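Local coordinates for protein N-alpha-acetyltransferase 35, NatC auxiliary subunit (Saccharomyces cerevisiae, PDB 6YGA) that serves as the large auxiliary subunit of the NatC N-terminal acetyltransferase, which acetylates the N-terminal methionine of the L-A virus Gag protein, at residues Leu366-Phe371 against Ser432-Ser437; Phe371-Pro376 against Met528-Ala533; Asn495-Met500 against Phe522-Glu527. All blocks are in the same frame, centred on the assembly; numbering follows the deposited sequence.

Contact 1. Residues Leu366-Phe371 against Ser432-Ser437. With EDO (1,2-ethanediol), chain C.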
loop_
_atom_site.group_PDB
_atom_site.type_symbol
_atom_site.label_atom_id
_atom_site.label_comp_id
_atom_site.label_asym_id
_atom_site.label_seq_id
_atom_site.Cartn_x
_atom_site.Cartn_y
_atom_site.Cartn_z
ATOM N N LEU B 366 -12.965 -12.841 -26.028
ATOM C CA LEU B 366 -12.334 -14.140 -25.813
ATOM C C LEU B 366 -12.677 -14.696 -24.437
ATOM O O LEU B 366 -12.901 -15.902 -24.288
ATOM C CB LEU B 366 -10.820 -14.028 -25.982
ATOM C CG LEU B 366 -10.264 -14.283 -27.382
ATOM C CD1 LEU B 366 -8.787 -13.939 -27.427
ATOM C CD2 LEU B 366 -10.491 -15.733 -27.789
ATOM N N HIS B 367 -12.719 -13.833 -23.418
ATOM C CA HIS B 367 -13.101 -14.292 -22.088
ATOM C C HIS B 367 -14.534 -14.805 -22.079
ATOM O O HIS B 367 -14.819 -15.863 -21.506
ATOM C CB HIS B 367 -12.933 -13.169 -21.064
ATOM C CG HIS B 367 -11.506 -12.834 -20.764
ATOM N ND1 HIS B 367 -10.681 -12.212 -21.676
ATOM C CD2 HIS B 367 -10.756 -13.037 -19.655
ATOM C CE1 HIS B 367 -9.485 -12.046 -21.142
ATOM N NE2 HIS B 367 -9.503 -12.538 -19.917
ATOM N N VAL B 368 -15.447 -14.071 -22.716
ATOM C CA VAL B 368 -16.842 -14.499 -22.770
ATOM C C VAL B 368 -16.968 -15.806 -23.537
ATOM O O VAL B 368 -17.725 -16.702 -23.147
ATOM C CB VAL B 368 -17.716 -13.394 -23.392
ATOM C CG1 VAL B 368 -19.163 -13.854 -23.490
ATOM C CG2 VAL B 368 -17.608 -12.112 -22.580
ATOM N N LYS B 369 -16.219 -15.940 -24.634
ATOM C CA LYS B 369 -16.316 -17.135 -25.465
ATOM C C LYS B 369 -15.830 -18.374 -24.723
ATOM O O LYS B 369 -16.459 -19.434 -24.800
ATOM C CB LYS B 369 -15.522 -16.938 -26.755
ATOM C CG LYS B 369 -15.309 -18.202 -27.566
ATOM C CD LYS B 369 -14.940 -17.857 -28.998
ATOM C CE LYS B 369 -14.046 -18.915 -29.619
ATOM N NZ LYS B 369 -12.683 -18.911 -29.016
ATOM N N GLU B 370 -14.715 -18.268 -24.001
ATOM C CA GLU B 370 -14.196 -19.445 -23.313
ATOM C C GLU B 370 -15.065 -19.827 -22.121
ATOM O O GLU B 370 -15.084 -20.996 -21.723
ATOM C CB GLU B 370 -12.742 -19.214 -22.888
ATOM C CG GLU B 370 -11.790 -19.028 -24.071
ATOM C CD GLU B 370 -10.360 -18.706 -23.654
ATOM O OE1 GLU B 370 -9.933 -19.157 -22.574
ATOM O OE2 GLU B 370 -9.660 -17.994 -24.408
ATOM N N PHE B 371 -15.792 -18.868 -21.545
ATOM C CA PHE B 371 -16.678 -19.153 -20.423
ATOM C C PHE B 371 -18.054 -19.635 -20.863
ATOM O O PHE B 371 -18.671 -20.448 -20.165
ATOM C CB PHE B 371 -16.825 -17.910 -19.541
ATOM C CG PHE B 371 -17.750 -18.105 -18.371
ATOM C CD1 PHE B 371 -17.291 -18.683 -17.199
ATOM C CD2 PHE B 371 -19.077 -17.705 -18.442
ATOM C CE1 PHE B 371 -18.139 -18.864 -16.114
ATOM C CE2 PHE B 371 -19.934 -17.884 -17.366
ATOM C CZ PHE B 371 -19.465 -18.464 -16.198
ATOM N N SER B 432 -29.343 -8.966 -22.857
ATOM C CA SER B 432 -28.146 -9.608 -23.406
ATOM C C SER B 432 -27.632 -10.568 -22.338
ATOM O O SER B 432 -26.785 -10.219 -21.516
ATOM C CB SER B 432 -27.094 -8.576 -23.802
ATOM O OG SER B 432 -26.026 -9.191 -24.501
ATOM N N GLN B 433 -28.151 -11.799 -22.360
ATOM C CA GLN B 433 -27.971 -12.723 -21.245
ATOM C C GLN B 433 -26.608 -13.406 -21.228
ATOM O O GLN B 433 -26.159 -13.830 -20.159
ATOM C CB GLN B 433 -29.084 -13.773 -21.263
ATOM C CG GLN B 433 -30.468 -13.192 -20.982
ATOM C CD GLN B 433 -30.515 -12.387 -19.691
ATOM O OE1 GLN B 433 -30.072 -12.849 -18.639
ATOM N NE2 GLN B 433 -31.049 -11.178 -19.768
ATOM N N VAL B 434 -25.935 -13.520 -22.372
ATOM C CA VAL B 434 -24.598 -14.107 -22.380
ATOM C C VAL B 434 -23.609 -13.193 -21.664
ATOM O O VAL B 434 -22.872 -13.627 -20.771
ATOM C CB VAL B 434 -24.149 -14.408 -23.821
ATOM C CG1 VAL B 434 -22.737 -14.977 -23.841
ATOM C CG2 VAL B 434 -25.123 -15.371 -24.490
ATOM N N TYR B 435 -23.589 -11.909 -22.032
ATOM C CA TYR B 435 -22.697 -10.972 -21.353
ATOM C C TYR B 435 -23.140 -10.732 -19.915
ATOM O O TYR B 435 -22.301 -10.577 -19.021
ATOM C CB TYR B 435 -22.620 -9.653 -22.121
ATOM C CG TYR B 435 -22.138 -9.812 -23.543
ATOM C CD1 TYR B 435 -20.855 -10.270 -23.813
ATOM C CD2 TYR B 435 -22.965 -9.509 -24.615
ATOM C CE1 TYR B 435 -20.411 -10.423 -25.111
ATOM C CE2 TYR B 435 -22.530 -9.659 -25.918
ATOM C CZ TYR B 435 -21.250 -10.116 -26.158
ATOM O OH TYR B 435 -20.802 -10.268 -27.450
ATOM N N CYS B 436 -24.454 -10.700 -19.674
ATOM C CA CYS B 436 -24.957 -10.625 -18.304
ATOM C C CYS B 436 -24.454 -11.801 -17.473
ATOM O O CYS B 436 -24.060 -11.630 -16.314
ATOM C CB CYS B 436 -26.487 -10.575 -18.315
ATOM S SG CYS B 436 -27.288 -10.544 -16.694
ATOM N N SER B 437 -24.427 -13.000 -18.063
ATOM C CA SER B 437 -23.952 -14.178 -17.341
ATOM C C SER B 437 -22.473 -14.051 -16.986
ATOM O O SER B 437 -22.075 -14.300 -15.843
ATOM C CB SER B 437 -24.211 -15.437 -18.170
ATOM O OG SER B 437 -23.424 -16.529 -17.730
HETATM C C1 EDO C . -12.377 -16.295 -18.656
HETATM O O1 EDO C . -13.637 -16.893 -18.981
HETATM C C2 EDO C . -12.503 -15.493 -17.366
HETATM O O2 EDO C . -13.472 -14.450 -17.534
#
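The side chain of Val368 leaves its backbone toward the start of helix 433-456, and both its methyls meet the CD1-CE1 edge of Tyr435, CG2 near the ring plane and CG1 displaced to one side of it. Val368 CG2 is 3.9 Å from Tyr435 CD1, and the two side chains meet at about a right angle. The other methyl, Val368 CG1, is 4.0 Å from Tyr435 CE1 and also touches Val434, methyl to methyl, with 3.8 Å between Val368 CG1 and Val434 CG1. Tyr435 leaves its backbone pointing away from helix 360-372; with CG anti to the carbonyl carbon (chi1 -58°), the ring swings back until its edge reaches the valine. One turn further along, Phe371 presents its ring edge to Ser437, whose OG lies near the ring plane, 3.8 Å from Phe371 CE2. The short helical segments cross nearly perpendicularly, at 92°, with their axes 10.3 Å apart, so the meeting is confined to a small patch. Phe371 is also packed against Phe441, and Phe482 of helix 465-506 touches both Phe371 and Ser437. On another side of helix 360-372 a 1,2-ethanediol, probably from the crystallisation liquor, donates a hydrogen bond from O1 to His367 O (3.0 Å) and is also bonded to Trp438 NE1. No hydrogen bond links the two segments: methyls, ring edges and one hydroxyl in van der Waals contact join these helices of the TPR-like region, so the contact probably rests on shape and burial more than on directional bonds.

Contact 2. Residues Phe371-Pro376 against Met528-Ala533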
loop_
_atom_site.group_PDB
_atom_site.type_symbol
_atom_site.label_atom_id
_atom_site.label_comp_id
_atom_site.label_asym_id
_atom_site.label_seq_id
_atom_site.Cartn_x
_atom_site.Cartn_y
_atom_site.Cartn_z
ATOM N N PHE B 371 -15.792 -18.868 -21.545
ATOM C CA PHE B 371 -16.678 -19.153 -20.423
ATOM C C PHE B 371 -18.054 -19.635 -20.863
ATOM O O PHE B 371 -18.671 -20.448 -20.165
ATOM C CB PHE B 371 -16.825 -17.910 -19.541
ATOM C CG PHE B 371 -17.750 -18.105 -18.371
ATOM C CD1 PHE B 371 -17.291 -18.683 -17.199
ATOM C CD2 PHE B 371 -19.077 -17.705 -18.442
ATOM C CE1 PHE B 371 -18.139 -18.864 -16.114
ATOM C CE2 PHE B 371 -19.934 -17.884 -17.366
ATOM C CZ PHE B 371 -19.465 -18.464 -16.198
ATOM N N SER B 372 -18.552 -19.157 -22.005
ATOM C CA SER B 372 -19.891 -19.503 -22.457
ATOM C C SER B 372 -19.921 -20.397 -23.686
ATOM O O SER B 372 -20.972 -20.976 -23.976
ATOM C CB SER B 372 -20.698 -18.234 -22.761
ATOM O OG SER B 372 -20.221 -17.607 -23.936
ATOM N N ALA B 373 -18.806 -20.516 -24.414
ATOM C CA ALA B 373 -18.719 -21.361 -25.607
ATOM C C ALA B 373 -19.724 -20.931 -26.673
ATOM O O ALA B 373 -20.335 -21.763 -27.346
ATOM C CB ALA B 373 -18.900 -22.840 -25.256
ATOM N N GLN B 374 -19.891 -19.620 -26.843
ATOM C CA GLN B 374 -20.839 -19.085 -27.811
ATOM C C GLN B 374 -20.209 -17.946 -28.594
ATOM O O GLN B 374 -19.650 -17.013 -28.008
ATOM C CB GLN B 374 -22.122 -18.613 -27.124
ATOM C CG GLN B 374 -23.192 -19.689 -27.046
ATOM C CD GLN B 374 -24.373 -19.285 -26.192
ATOM O OE1 GLN B 374 -24.280 -18.369 -25.376
ATOM N NE2 GLN B 374 -25.496 -19.971 -26.374
ATOM N N THR B 375 -20.306 -18.031 -29.918
ATOM C CA THR B 375 -19.803 -16.980 -30.783
ATOM C C THR B 375 -20.673 -15.734 -30.642
ATOM O O THR B 375 -21.872 -15.836 -30.375
ATOM C CB THR B 375 -19.800 -17.438 -32.240
ATOM O OG1 THR B 375 -21.147 -17.677 -32.669
ATOM C CG2 THR B 375 -18.992 -18.715 -32.388
ATOM N N PRO B 376 -20.087 -14.543 -30.807
ATOM C CA PRO B 376 -20.907 -13.319 -30.753
ATOM C C PRO B 376 -22.018 -13.296 -31.793
ATOM O O PRO B 376 -23.138 -12.867 -31.485
ATOM C CB PRO B 376 -19.877 -12.204 -30.982
ATOM C CG PRO B 376 -18.569 -12.804 -30.560
ATOM C CD PRO B 376 -18.649 -14.250 -30.934
HETATM N N MSE B 528 -18.145 -27.817 -31.419
HETATM C CA MSE B 528 -17.935 -28.927 -30.491
HETATM C C MSE B 528 -16.668 -28.792 -29.648
HETATM O O MSE B 528 -16.705 -28.988 -28.434
HETATM C CB MSE B 528 -17.895 -30.255 -31.248
HETATM C CG MSE B 528 -17.825 -31.473 -30.338
HETATM SE SE MSE B 528 -19.299 -31.573 -29.056
HETATM C CE MSE B 528 -19.897 -33.386 -29.457
ATOM N N GLU B 529 -15.550 -28.460 -30.296
ATOM C CA GLU B 529 -14.282 -28.378 -29.580
ATOM C C GLU B 529 -14.336 -27.330 -28.473
ATOM O O GLU B 529 -13.826 -27.555 -27.369
ATOM C CB GLU B 529 -13.150 -28.076 -30.562
ATOM C CG GLU B 529 -11.768 -28.013 -29.933
ATOM C CD GLU B 529 -10.675 -27.787 -30.959
ATOM O OE1 GLU B 529 -10.974 -27.836 -32.173
ATOM O OE2 GLU B 529 -9.516 -27.559 -30.553
ATOM N N GLN B 530 -14.969 -26.183 -28.743
ATOM C CA GLN B 530 -15.079 -25.143 -27.724
ATOM C C GLN B 530 -16.042 -25.551 -26.613
ATOM O O GLN B 530 -15.811 -25.235 -25.439
ATOM C CB GLN B 530 -15.522 -23.826 -28.361
ATOM C CG GLN B 530 -15.615 -22.675 -27.376
ATOM C CD GLN B 530 -14.284 -22.375 -26.717
ATOM O OE1 GLN B 530 -13.331 -21.966 -27.379
ATOM N NE2 GLN B 530 -14.209 -22.584 -25.409
ATOM N N LEU B 531 -17.127 -26.251 -26.960
ATOM C CA LEU B 531 -18.057 -26.727 -25.941
ATOM C C LEU B 531 -17.375 -27.690 -24.978
ATOM O O LEU B 531 -17.561 -27.597 -23.760
ATOM C CB LEU B 531 -19.263 -27.394 -26.599
ATOM C CG LEU B 531 -20.325 -26.474 -27.201
ATOM C CD1 LEU B 531 -21.266 -27.263 -28.100
ATOM C CD2 LEU B 531 -21.102 -25.769 -26.100
ATOM N N GLN B 532 -16.579 -28.625 -25.504
ATOM C CA GLN B 532 -15.871 -29.550 -24.627
ATOM C C GLN B 532 -14.877 -28.812 -23.744
ATOM O O GLN B 532 -14.760 -29.105 -22.549
ATOM C CB GLN B 532 -15.162 -30.624 -25.450
ATOM C CG GLN B 532 -16.099 -31.547 -26.211
ATOM C CD GLN B 532 -16.872 -32.489 -25.302
ATOM O OE1 GLN B 532 -16.525 -32.672 -24.134
ATOM N NE2 GLN B 532 -17.924 -33.097 -25.839
ATOM N N ALA B 533 -14.156 -27.845 -24.312
ATOM C CA ALA B 533 -13.186 -27.093 -23.522
ATOM C C ALA B 533 -13.882 -26.281 -22.437
ATOM O O ALA B 533 -13.430 -26.243 -21.287
ATOM C CB ALA B 533 -12.353 -26.190 -24.431
#
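The C-terminal end of helix 360-372 abuts the flank of the long helix 511-564, and Ala373, the first residue to leave the helix, makes the contact. Its methyl points at the long helix and settles against two consecutive residues there. On one side Ala373 CB lies 3.8 Å from Leu531 CD2, a plain methyl-to-methyl contact. On the other, the aliphatic part of Gln530 comes up against the backbone of the turn, with Gln530 CG 3.8 Å from Ala373 CA and almost as near to the methyl. Between these two, Ala373 CB also approaches the main chain of the helix, 3.9 Å from Gln530 O. The CA atoms of Ala373 and Leu531 are 5.4 Å apart, a closeness consistent with the small side chain. Gln530 extends its CG anti to the backbone N (chi1 -178°) toward the turn, then bends at chi2 (61°), which carries the amide away from the alanine; its NE2 is hydrogen-bonded to Thr534 OG1, one turn on in the same helix. Leu531 starts out alongside the turn, yet its CD2 branch closes on the methyl, while the residue also packs on Ile494 of helix 465-506. Thr534 touches Ala373 as well, extending the surface on which the methyl rests. Ser372, at the last turn of its own helix, bonds through OG to Val368 O. Ala373 has positive phi (60°), a left-handed backbone conformation typical of the residue at which an alpha-helix ends and the chain turns off, here directly against another helix of the TPR-like region.

Contact 3. Residues Asn495-Met500 against Phe522-Glu527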
loop_
_atom_site.group_PDB
_atom_site.type_symbol
_atom_site.label_atom_id
_atom_site.label_comp_id
_atom_site.label_asym_id
_atom_site.label_seq_id
_atom_site.Cartn_x
_atom_site.Cartn_y
_atom_site.Cartn_z
ATOM N N ASN B 495 -25.161 -32.446 -26.182
ATOM C CA ASN B 495 -26.059 -33.555 -26.495
ATOM C C ASN B 495 -26.860 -33.294 -27.765
ATOM O O ASN B 495 -27.191 -34.241 -28.488
ATOM C CB ASN B 495 -26.998 -33.826 -25.318
ATOM C CG ASN B 495 -26.309 -34.551 -24.178
ATOM O OD1 ASN B 495 -25.390 -35.342 -24.397
ATOM N ND2 ASN B 495 -26.749 -34.285 -22.952
ATOM N N ALA B 496 -27.178 -32.030 -28.053
ATOM C CA ALA B 496 -27.885 -31.712 -29.291
ATOM C C ALA B 496 -27.055 -32.103 -30.508
ATOM O O ALA B 496 -27.591 -32.628 -31.492
ATOM C CB ALA B 496 -28.236 -30.226 -29.330
ATOM N N ILE B 497 -25.745 -31.857 -30.456
ATOM C CA ILE B 497 -24.862 -32.299 -31.530
ATOM C C ILE B 497 -24.792 -33.821 -31.573
ATOM O O ILE B 497 -24.784 -34.425 -32.652
ATOM C CB ILE B 497 -23.466 -31.668 -31.365
ATOM C CG1 ILE B 497 -23.543 -30.146 -31.517
ATOM C CG2 ILE B 497 -22.489 -32.260 -32.369
ATOM C CD1 ILE B 497 -22.216 -29.435 -31.290
ATOM N N HIS B 498 -24.753 -34.466 -30.403
ATOM C CA HIS B 498 -24.722 -35.927 -30.368
ATOM C C HIS B 498 -26.002 -36.524 -30.939
ATOM O O HIS B 498 -25.964 -37.557 -31.617
ATOM C CB HIS B 498 -24.504 -36.421 -28.937
ATOM C CG HIS B 498 -23.080 -36.353 -28.480
ATOM N ND1 HIS B 498 -22.730 -36.183 -27.158
ATOM C CD2 HIS B 498 -21.916 -36.443 -29.167
ATOM C CE1 HIS B 498 -21.414 -36.162 -27.050
ATOM N NE2 HIS B 498 -20.896 -36.318 -28.256
ATOM N N SER B 499 -27.147 -35.892 -30.668
ATOM C CA SER B 499 -28.415 -36.414 -31.168
ATOM C C SER B 499 -28.479 -36.369 -32.691
ATOM O O SER B 499 -29.130 -37.221 -33.308
ATOM C CB SER B 499 -29.581 -35.633 -30.562
ATOM O OG SER B 499 -29.603 -34.301 -31.043
HETATM N N MSE B 500 -27.815 -35.397 -33.310
HETATM C CA MSE B 500 -27.762 -35.316 -34.766
HETATM C C MSE B 500 -27.054 -36.534 -35.342
HETATM O O MSE B 500 -27.474 -37.085 -36.359
HETATM C CB MSE B 500 -27.055 -34.038 -35.220
HETATM C CG MSE B 500 -27.905 -32.779 -35.140
HETATM SE SE MSE B 500 -26.965 -31.200 -35.806
HETATM C CE MSE B 500 -28.434 -29.917 -35.725
ATOM N N PHE B 522 -20.901 -28.834 -39.602
ATOM C CA PHE B 522 -20.568 -27.477 -39.180
ATOM C C PHE B 522 -20.449 -27.386 -37.665
ATOM O O PHE B 522 -19.522 -26.755 -37.145
ATOM C CB PHE B 522 -21.620 -26.494 -39.697
ATOM C CG PHE B 522 -21.531 -25.125 -39.077
ATOM C CD1 PHE B 522 -20.650 -24.178 -39.574
ATOM C CD2 PHE B 522 -22.334 -24.786 -37.997
ATOM C CE1 PHE B 522 -20.567 -22.918 -39.003
ATOM C CE2 PHE B 522 -22.255 -23.530 -37.421
ATOM C CZ PHE B 522 -21.371 -22.595 -37.924
ATOM N N ALA B 523 -21.377 -28.012 -36.939
ATOM C CA ALA B 523 -21.330 -27.964 -35.482
ATOM C C ALA B 523 -20.047 -28.590 -34.954
ATOM O O ALA B 523 -19.390 -28.036 -34.064
ATOM C CB ALA B 523 -22.556 -28.666 -34.896
HETATM N N MSE B 524 -19.670 -29.745 -35.493
HETATM C CA MSE B 524 -18.453 -30.424 -35.069
HETATM C C MSE B 524 -17.213 -29.601 -35.390
HETATM O O MSE B 524 -16.267 -29.557 -34.606
HETATM C CB MSE B 524 -18.352 -31.798 -35.733
HETATM C CG MSE B 524 -19.439 -32.767 -35.309
HETATM SE SE MSE B 524 -19.203 -33.393 -33.478
HETATM C CE MSE B 524 -17.856 -34.765 -33.799
ATOM N N ASP B 525 -17.228 -28.940 -36.549
ATOM C CA ASP B 525 -16.061 -28.182 -36.984
ATOM C C ASP B 525 -15.957 -26.821 -36.302
ATOM O O ASP B 525 -14.848 -26.297 -36.150
ATOM C CB ASP B 525 -16.088 -27.998 -38.503
ATOM C CG ASP B 525 -15.862 -29.296 -39.255
ATOM O OD1 ASP B 525 -15.292 -30.239 -38.668
ATOM O OD2 ASP B 525 -16.251 -29.368 -40.440
ATOM N N ASN B 526 -17.081 -26.237 -35.883
ATOM C CA ASN B 526 -17.098 -24.866 -35.393
ATOM C C ASN B 526 -17.512 -24.711 -33.935
ATOM O O ASN B 526 -17.238 -23.657 -33.351
ATOM C CB ASN B 526 -18.035 -24.003 -36.255
ATOM C CG ASN B 526 -17.499 -23.774 -37.657
ATOM O OD1 ASN B 526 -17.445 -24.693 -38.476
ATOM N ND2 ASN B 526 -17.115 -22.536 -37.946
ATOM N N GLU B 527 -18.152 -25.713 -33.330
ATOM C CA GLU B 527 -18.734 -25.517 -32.005
ATOM C C GLU B 527 -18.318 -26.572 -30.984
ATOM O O GLU B 527 -18.157 -26.257 -29.799
ATOM C CB GLU B 527 -20.260 -25.484 -32.107
ATOM C CG GLU B 527 -20.799 -24.260 -32.825
ATOM C CD GLU B 527 -22.309 -24.259 -32.920
ATOM O OE1 GLU B 527 -22.922 -25.312 -32.642
ATOM O OE2 GLU B 527 -22.882 -23.207 -33.270
#
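Ile497 reaches helix 511-564 with both of its branches, set by a chi1 of -64° that places CG1 anti to the carbonyl carbon and CG2 anti to the backbone N. An extended chi2 (177°) then carries CD1 straight out to Ala523, where Ile497 CD1 stands 3.7 Å from Ala523 CB. The methylene behind it shares this partner, with Ile497 CG1 3.8 Å from Ala523 CB, so the alanine methyl lies alongside the end of the isoleucine chain. The shorter branch serves a different neighbour: Ile497 CG2 is 3.6 Å from the selenium of Met524, deposited as selenomethionine. Met524 folds at both chi2 and chi3, which brings its selenium beside the isoleucine, the two side chains crossing at a slant. More loosely, the carboxylate of Glu527 borders the patch, its OE1 4.4 Å from Ile497 CD1. The short segments run roughly antiparallel, at 148° between their directions with the axes 10.6 Å apart, and Ile497 and Ala523 have the nearest CA atoms, 6.8 Å apart. Helix 511-564 has a wider, pi-type turn at 524-527, beside the contact. On the opposing helix the hydroxyl of Ser499 turns back on its own chain, donating from OG to Ala496 O at 2.7 Å. Further along the same pair of helices, Met500 packs on Leu516 and Tyr520, and Tyr520 also touches Ile497. No hydrogen bond or salt bridge spans the two segments; one branched aliphatic side chain meets a methyl and a selenium-substituted methionine chain, a contact that probably rests on dispersion and hydrophobic burial.

How the contacts relate
From the N terminus, helix 360-372 comes first and serves two contacts. Contact 1 closes a mostly helical loop of 60 residues when the chain returns at the start of helix 433-456. Contact 2 closes a much longer loop, from the end of helix 360-372 to helix 511-564. The segments of the two alternate along the chain, so the loops cross, and they share Phe371. Contact 3 is nested inside the loop of contact 2 and follows contact 1 in series, pairing helices 465-506 and 511-564 around their connection. Contacts 2 and 3 adjoin on helix 511-564, where Leu531 CD1 lies 4.0 Å from Ile497 CD1. The three contacts join helix 360-372 to helix 433-456 and to helix 511-564, which itself pairs with helix 465-506.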